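Local coordinates for protein citrate synthase (Sulfolobus solfataricus, PDB 1O7X) that belongs to the citrate synthase family, a group of mostly helical proteins, and assembles here as a dimer, at residues Y73-E78 / P143-P148; K126-V131 / F334-T339; L130-Y135 / L157-A162. All coordinates share one frame; numbering follows the deposited sequence.

Contact 1. Residues Y73-E78 / P143-P148; sequences YEVPQE and PRIPEP
The carbonyl O of Tyr73, which packs against CG2 of Ile145 across the contact, accepts a hydrogen bond from the hydroxyl of Thr129 on helix 116-138. Its distance to Ile145 CG2 is 3.9 Å, an apolar touch beside a polar bond. Residues 73-76 and 143-148 are loop, and they run past each other on the surface of that helix. In the mostly helical citrate synthase fold, residues 73-76 lead into helix 77-85, with Pro76 at its N-cap, and pack on the connection between helices 116-138 and 152-161.

The ring of Tyr73 carries much of the contact. Its CG lies anti to the carbonyl carbon (chi1 -70°), and this turns one ring face to Pro146. CB of Pro146 sits over that face, 3.6 Å from the centroid of the Tyr73 ring and 21° off the ring normal. This is a CH-pi contact, displaced somewhat toward the rim at the CG and CD2 side. The CG of Pro146 lies farther along, 3.8 Å from Tyr73 CD2. The ring also packs on Phe152 and Ser155 of helix 152-161.

Ile145 fills the next place along the loop with both branches. CG2 reaches the backbone of the other segment and comes within 3.9 Å of Glu74 CA. The other branch ends in CD1, which meets Val75 CG2 at 4.3 Å. Leu80 of helix 77-85 touches both Val75 and Ile145. The Glu74 side chain leaves the backbone away from the other segment and is exposed.

No hydrogen bond joins the two segments directly. Their attraction is therefore mostly dispersion and CH-pi, while polar backbone atoms such as Tyr73 O are satisfied by neighbouring helices.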
# COMPACT_ATOMS: atom_id res chain seq x y z
N TYR A 73 14.12 -18.91 6.10
CA TYR A 73 13.01 -19.27 5.24
C TYR A 73 11.73 -19.55 6.01
O TYR A 73 10.63 -19.29 5.51
CB TYR A 73 13.32 -20.46 4.34
CG TYR A 73 14.32 -20.18 3.25
CD1 TYR A 73 15.55 -20.84 3.27
CD2 TYR A 73 14.07 -19.31 2.19
CE1 TYR A 73 16.50 -20.63 2.29
CE2 TYR A 73 15.01 -19.10 1.21
CZ TYR A 73 16.22 -19.76 1.26
OH TYR A 73 17.18 -19.57 0.29
N GLU A 74 11.87 -20.12 7.20
CA GLU A 74 10.70 -20.46 8.01
C GLU A 74 9.84 -19.22 8.24
O GLU A 74 10.37 -18.14 8.45
CB GLU A 74 11.09 -21.06 9.36
CG GLU A 74 10.12 -22.07 9.95
CD GLU A 74 10.69 -22.79 11.17
OE1 GLU A 74 11.83 -22.47 11.59
OE2 GLU A 74 10.01 -23.68 11.73
N VAL A 75 8.54 -19.40 8.07
CA VAL A 75 7.55 -18.39 8.35
C VAL A 75 6.58 -18.97 9.38
O VAL A 75 6.20 -20.14 9.30
CB VAL A 75 6.78 -17.86 7.14
CG1 VAL A 75 7.72 -17.35 6.05
CG2 VAL A 75 5.81 -18.87 6.52
N PRO A 76 6.16 -18.17 10.35
CA PRO A 76 5.20 -18.61 11.35
C PRO A 76 4.04 -19.32 10.66
O PRO A 76 3.63 -18.93 9.57
CB PRO A 76 4.78 -17.32 12.03
CG PRO A 76 5.93 -16.40 11.85
CD PRO A 76 6.54 -16.74 10.51
N GLN A 77 3.46 -20.36 11.27
CA GLN A 77 2.36 -21.10 10.65
C GLN A 77 1.10 -20.29 10.41
O GLN A 77 0.32 -20.61 9.50
CB GLN A 77 2.07 -22.39 11.41
CG GLN A 77 0.97 -23.28 10.88
CD GLN A 77 1.36 -24.13 9.69
OE1 GLN A 77 2.52 -24.53 9.50
NE2 GLN A 77 0.38 -24.47 8.83
N GLU A 78 0.90 -19.20 11.14
CA GLU A 78 -0.26 -18.33 11.02
C GLU A 78 -0.27 -17.67 9.65
O GLU A 78 -1.33 -17.63 9.04
CB GLU A 78 -0.32 -17.26 12.10
CG GLU A 78 -0.31 -17.83 13.50
CD GLU A 78 1.03 -18.47 13.85
OE1 GLU A 78 2.05 -17.89 13.43
OE2 GLU A 78 1.02 -19.53 14.49
N PRO A 143 1.53 -27.08 2.13
CA PRO A 143 2.58 -26.10 2.16
C PRO A 143 3.97 -26.69 2.32
O PRO A 143 4.12 -27.68 3.03
CB PRO A 143 2.25 -25.21 3.35
CG PRO A 143 1.31 -25.99 4.19
CD PRO A 143 0.61 -26.95 3.28
N ARG A 144 4.95 -26.06 1.68
CA ARG A 144 6.33 -26.49 1.77
C ARG A 144 7.24 -25.28 1.95
O ARG A 144 7.19 -24.26 1.26
CB ARG A 144 6.70 -27.30 0.53
CG ARG A 144 8.01 -28.06 0.60
CD ARG A 144 8.03 -29.21 -0.40
NE ARG A 144 8.93 -30.27 0.02
CZ ARG A 144 10.08 -30.66 -0.48
NH1 ARG A 144 10.64 -30.08 -1.54
NH2 ARG A 144 10.74 -31.67 0.09
N ILE A 145 8.12 -25.38 2.94
CA ILE A 145 9.08 -24.34 3.29
C ILE A 145 10.46 -24.65 2.72
O ILE A 145 10.96 -25.76 2.84
CB ILE A 145 9.21 -24.29 4.83
CG1 ILE A 145 7.83 -24.25 5.47
CG2 ILE A 145 10.11 -23.15 5.29
CD1 ILE A 145 7.20 -22.92 5.78
N PRO A 146 11.11 -23.67 2.11
CA PRO A 146 12.43 -23.82 1.56
C PRO A 146 13.42 -24.28 2.61
O PRO A 146 13.46 -23.69 3.70
CB PRO A 146 12.83 -22.43 1.09
CG PRO A 146 11.53 -21.76 0.86
CD PRO A 146 10.59 -22.30 1.91
N GLU A 147 14.24 -25.27 2.27
CA GLU A 147 15.29 -25.71 3.18
C GLU A 147 16.62 -25.11 2.73
O GLU A 147 16.80 -24.76 1.56
CB GLU A 147 15.49 -27.22 3.21
CG GLU A 147 14.28 -28.08 3.51
CD GLU A 147 14.29 -29.36 2.69
OE1 GLU A 147 15.28 -29.58 1.94
OE2 GLU A 147 13.30 -30.12 2.80
N PRO A 148 17.54 -25.06 3.67
CA PRO A 148 18.87 -24.55 3.39
C PRO A 148 19.47 -25.38 2.26
O PRO A 148 19.28 -26.59 2.15
CB PRO A 148 19.60 -24.69 4.70
CG PRO A 148 18.54 -24.75 5.76
CD PRO A 148 17.39 -25.46 5.09

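Contact 2. Residues K126-V131 / F334-T339; sequences KMATLV and FALSRT
An antiparallel pair joins helices 116-138 and 330-352 in the interior of the citrate synthase fold, with the axes of 126-131 and 334-339 at 175° and 9.9 Å apart, and Met127 faces Leu336 at the closest CA pair, 6.4 Å. All residues that touch are buried.

Leu336 is the central side chain. Its CG is anti to the backbone N (chi1 175°), and the CD1 branch carries the reach to the facing helix. CD1 lies against the backbone there, 3.8 Å from Ala128 N, and the methyl of Ala128 and CB of Met127 are a little farther off. Val131 meets the root of the same leucine, with its CG2 at 4.1 Å from Leu336 CB and about equally close to CD1. The leucine thus packs against Met127, Ala128 and Val131, residues about one turn apart on the other helix.

Met127 deals with Thr339. Its chain bends at chi2 and chi3, and its CG and SD cross the Thr339 side chain at a slant. CG of Met127 lies 3.6 Å from Thr339 OG1, and the SD is close to the same oxygen. The Thr339 CG2 methyl also touches Met127 CG. The hydroxyl of Thr339 has its partner in its own helix. OG1 donates to Ala335 O over 2.8 Å, with the donor tilted 33° from the carbonyl plane.

Phe156 of helix 152-161 touches Ala128, Val131 and Leu336, Leu96 of helix 92-106 lies on Met127, and Leu206 of helix 202-213 on Thr339.

The interface is mostly apolar, with no hydrogen bond between the helices. The one hydroxyl in it is spent on its own backbone, so it can lie buried against the thioether without a polar partner across the contact.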
# COMPACT_ATOMS: atom_id res chain seq x y z
N LYS A 126 11.95 -14.80 3.30
CA LYS A 126 10.54 -15.12 3.58
C LYS A 126 9.70 -14.89 2.35
O LYS A 126 8.70 -15.62 2.18
CB LYS A 126 10.09 -14.44 4.86
CG LYS A 126 10.88 -15.01 6.02
CD LYS A 126 11.35 -14.00 7.03
CE LYS A 126 11.31 -14.58 8.42
NZ LYS A 126 12.16 -15.78 8.62
N MET A 127 10.06 -13.97 1.45
CA MET A 127 9.31 -13.80 0.22
C MET A 127 9.38 -15.07 -0.63
O MET A 127 8.36 -15.57 -1.11
CB MET A 127 9.75 -12.60 -0.61
CG MET A 127 9.01 -11.31 -0.30
SD MET A 127 7.36 -11.07 -0.97
CE MET A 127 6.71 -12.70 -1.18
N ALA A 128 10.56 -15.69 -0.72
CA ALA A 128 10.64 -16.97 -1.42
C ALA A 128 9.64 -17.97 -0.86
O ALA A 128 8.97 -18.68 -1.63
CB ALA A 128 12.05 -17.54 -1.37
N THR A 129 9.53 -18.08 0.45
CA THR A 129 8.55 -18.98 1.09
C THR A 129 7.12 -18.59 0.72
O THR A 129 6.31 -19.43 0.29
CB THR A 129 8.75 -18.96 2.61
OG1 THR A 129 10.05 -19.50 2.87
CG2 THR A 129 7.73 -19.76 3.38
N LEU A 130 6.82 -17.29 0.80
CA LEU A 130 5.51 -16.79 0.44
C LEU A 130 5.16 -17.22 -0.97
O LEU A 130 4.23 -17.99 -1.23
CB LEU A 130 5.37 -15.28 0.66
CG LEU A 130 5.16 -14.79 2.11
CD1 LEU A 130 4.90 -13.29 2.19
CD2 LEU A 130 4.01 -15.52 2.79
N VAL A 131 5.98 -16.78 -1.93
CA VAL A 131 5.79 -17.11 -3.33
C VAL A 131 5.68 -18.60 -3.57
O VAL A 131 4.78 -19.11 -4.27
CB VAL A 131 6.96 -16.51 -4.12
CG1 VAL A 131 6.79 -16.71 -5.61
CG2 VAL A 131 7.04 -15.03 -3.79
N PHE A 334 7.81 -12.18 -10.88
CA PHE A 334 8.43 -10.86 -10.99
C PHE A 334 8.56 -10.22 -9.60
O PHE A 334 9.61 -9.68 -9.26
CB PHE A 334 7.64 -9.99 -11.95
CG PHE A 334 7.92 -8.52 -11.89
CD1 PHE A 334 8.87 -7.93 -12.73
CD2 PHE A 334 7.24 -7.70 -11.00
CE1 PHE A 334 9.11 -6.57 -12.68
CE2 PHE A 334 7.48 -6.34 -10.94
CZ PHE A 334 8.43 -5.77 -11.78
N ALA A 335 7.51 -10.24 -8.76
CA ALA A 335 7.49 -9.67 -7.43
C ALA A 335 8.59 -10.26 -6.54
O ALA A 335 9.25 -9.57 -5.77
CB ALA A 335 6.15 -9.92 -6.76
N LEU A 336 8.81 -11.56 -6.66
CA LEU A 336 9.87 -12.27 -5.95
C LEU A 336 11.21 -11.61 -6.30
O LEU A 336 11.97 -11.17 -5.44
CB LEU A 336 9.89 -13.74 -6.37
CG LEU A 336 11.03 -14.58 -5.80
CD1 LEU A 336 11.09 -14.41 -4.29
CD2 LEU A 336 10.92 -16.04 -6.21
N SER A 337 11.42 -11.50 -7.61
CA SER A 337 12.62 -10.84 -8.11
C SER A 337 12.71 -9.39 -7.66
O SER A 337 13.61 -9.12 -6.85
CB SER A 337 12.65 -10.89 -9.64
OG SER A 337 13.82 -10.28 -10.12
N ARG A 338 11.75 -8.54 -8.02
CA ARG A 338 11.72 -7.12 -7.67
C ARG A 338 11.63 -6.80 -6.18
O ARG A 338 11.96 -5.65 -5.81
CB ARG A 338 10.69 -6.37 -8.49
CG ARG A 338 10.63 -4.87 -8.53
CD ARG A 338 11.78 -4.13 -9.20
NE ARG A 338 11.96 -4.62 -10.57
CZ ARG A 338 11.42 -4.04 -11.62
NH1 ARG A 338 10.73 -2.92 -11.40
NH2 ARG A 338 11.53 -4.53 -12.84
N THR A 339 11.36 -7.74 -5.28
CA THR A 339 11.37 -7.47 -3.85
C THR A 339 12.72 -6.85 -3.48
O THR A 339 12.72 -5.87 -2.72
CB THR A 339 11.11 -8.67 -2.92
OG1 THR A 339 9.79 -9.17 -3.09
CG2 THR A 339 11.23 -8.30 -1.44

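Contact 3. Residues L130-Y135 / L157-A162; sequences LVANVY and LLASFA
A nearly parallel pair of helices in the mostly helical citrate synthase fold brings Ala132 and Tyr135 of helix 116-138 against Ala159, Ser160 and Phe161 of helix 152-161. The two helices follow one another in the chain, joined by the loop that holds residues 143-148. The axes of 130-135 and 157-161 cross at -18° and approach to 8.6 Å.

Small residues make this close approach possible. The CA atoms of Ala132 and Ser160 are 4.9 Å apart. The CB of Ala132 points at the other helix and meets Ala159 CB at 3.9 Å. The same methyl touches the hydroxyl of Ser160, whose OG sits anti to the carbonyl carbon. That hydroxyl is not left looking for a partner at Ala132, because it bonds to the carbonyl O of Phe156 in its own helix. Phe156 also packs on Ala132.

Further along, larger groups take over as the pair nears the end of helix 152-161. Tyr135 has CG anti to the backbone N (chi1 172°), which carries its ring across to the other helix. The carbonyl O of Ser160 lies at the ring edge, near its plane, 3.7 Å from Tyr135 CE2. Phe161 stands next to it, and the two side chains run at about a right angle. Their ring centroids are 5.8 Å apart and the planes are turned by 68°, so the pair is an oblique one. Phe325 meets both rings, edge-to-face with Tyr135, and Arg163 makes a cation-pi contact with Phe161. Beyond Phe161 the helix stops, and Ala162 takes a positive phi.

The phenol oxygen of Tyr135 ends beside the Phe161 ring, with OH 3.8 Å from Phe161 CE2.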
# COMPACT_ATOMS: atom_id res chain seq x y z
N LEU A 130 6.82 -17.29 0.80
CA LEU A 130 5.51 -16.79 0.44
C LEU A 130 5.16 -17.22 -0.97
O LEU A 130 4.23 -17.99 -1.23
CB LEU A 130 5.37 -15.28 0.66
CG LEU A 130 5.16 -14.79 2.11
CD1 LEU A 130 4.90 -13.29 2.19
CD2 LEU A 130 4.01 -15.52 2.79
N VAL A 131 5.98 -16.78 -1.93
CA VAL A 131 5.79 -17.11 -3.33
C VAL A 131 5.68 -18.60 -3.57
O VAL A 131 4.78 -19.11 -4.27
CB VAL A 131 6.96 -16.51 -4.12
CG1 VAL A 131 6.79 -16.71 -5.61
CG2 VAL A 131 7.04 -15.03 -3.79
N ALA A 132 6.56 -19.38 -2.94
CA ALA A 132 6.48 -20.83 -3.13
C ALA A 132 5.10 -21.31 -2.70
O ALA A 132 4.45 -22.02 -3.46
CB ALA A 132 7.62 -21.50 -2.40
N ASN A 133 4.66 -20.89 -1.50
CA ASN A 133 3.37 -21.35 -0.96
C ASN A 133 2.12 -20.74 -1.51
O ASN A 133 1.06 -21.37 -1.45
CB ASN A 133 3.43 -21.26 0.57
CG ASN A 133 4.43 -22.35 0.98
OD1 ASN A 133 4.07 -23.52 0.83
ND2 ASN A 133 5.60 -21.94 1.41
N VAL A 134 2.20 -19.59 -2.17
CA VAL A 134 1.01 -19.04 -2.84
C VAL A 134 0.76 -19.98 -4.02
O VAL A 134 -0.39 -20.29 -4.34
CB VAL A 134 1.23 -17.60 -3.32
CG1 VAL A 134 0.27 -17.23 -4.44
CG2 VAL A 134 1.14 -16.63 -2.16
N TYR A 135 1.85 -20.42 -4.66
CA TYR A 135 1.76 -21.38 -5.73
C TYR A 135 1.16 -22.71 -5.26
O TYR A 135 0.22 -23.21 -5.88
CB TYR A 135 3.14 -21.66 -6.32
CG TYR A 135 3.16 -22.79 -7.31
CD1 TYR A 135 2.25 -22.80 -8.37
CD2 TYR A 135 4.03 -23.86 -7.20
CE1 TYR A 135 2.25 -23.81 -9.31
CE2 TYR A 135 4.02 -24.90 -8.12
CZ TYR A 135 3.15 -24.86 -9.19
OH TYR A 135 3.14 -25.85 -10.15
N LEU A 157 12.91 -23.49 -5.97
CA LEU A 157 12.33 -24.51 -6.86
C LEU A 157 11.92 -25.77 -6.13
O LEU A 157 10.87 -26.35 -6.40
CB LEU A 157 13.30 -24.78 -8.01
CG LEU A 157 13.69 -23.56 -8.84
CD1 LEU A 157 14.69 -23.95 -9.92
CD2 LEU A 157 12.48 -22.93 -9.48
N LEU A 158 12.73 -26.20 -5.16
CA LEU A 158 12.47 -27.39 -4.35
C LEU A 158 11.18 -27.23 -3.55
O LEU A 158 10.32 -28.09 -3.44
CB LEU A 158 13.65 -27.67 -3.41
CG LEU A 158 14.11 -29.12 -3.21
CD1 LEU A 158 14.61 -29.73 -4.52
CD2 LEU A 158 15.22 -29.26 -2.18
N ALA A 159 11.01 -26.04 -2.99
CA ALA A 159 9.85 -25.71 -2.18
C ALA A 159 8.62 -25.73 -3.07
O ALA A 159 7.59 -26.30 -2.73
CB ALA A 159 10.09 -24.35 -1.53
N SER A 160 8.77 -25.13 -4.25
CA SER A 160 7.69 -25.05 -5.21
C SER A 160 7.20 -26.38 -5.73
O SER A 160 6.02 -26.74 -5.64
CB SER A 160 8.14 -24.17 -6.39
OG SER A 160 8.48 -22.90 -5.85
N PHE A 161 8.12 -27.13 -6.34
CA PHE A 161 7.74 -28.39 -6.96
C PHE A 161 7.96 -29.59 -6.07
O PHE A 161 7.20 -30.56 -6.23
CB PHE A 161 8.51 -28.54 -8.28
CG PHE A 161 8.30 -27.33 -9.16
CD1 PHE A 161 9.32 -26.44 -9.37
CD2 PHE A 161 7.07 -27.10 -9.74
CE1 PHE A 161 9.12 -25.33 -10.18
CE2 PHE A 161 6.87 -25.99 -10.54
CZ PHE A 161 7.90 -25.09 -10.77
N ALA A 162 8.95 -29.57 -5.18
CA ALA A 162 9.20 -30.76 -4.35
C ALA A 162 9.62 -31.87 -5.30
O ALA A 162 9.13 -32.98 -5.39
CB ALA A 162 7.98 -31.11 -3.53

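Helix 116-138 ties the three contacts together. Contacts 2 and 3 use overlapping parts of it, sharing Leu130 and Val131 in their segments, and their centres are about 10 Å apart. Contact 1 lies over the same helix, with its centre about 13 Å from that of contact 2 and about 10 Å from that of contact 3. Glu74 O probably bonds Lys126 NZ at 3.0 Å, joining contacts 1 and 2. Toward contact 3, Arg144 probably makes two bonds: its O with Asn133 ND2 at 2.8 Å and its NH1 with Leu158 O. Contact 2 lies deepest, about 8 Å from the chain centre, and contact 1 farthest out, about 21 Å.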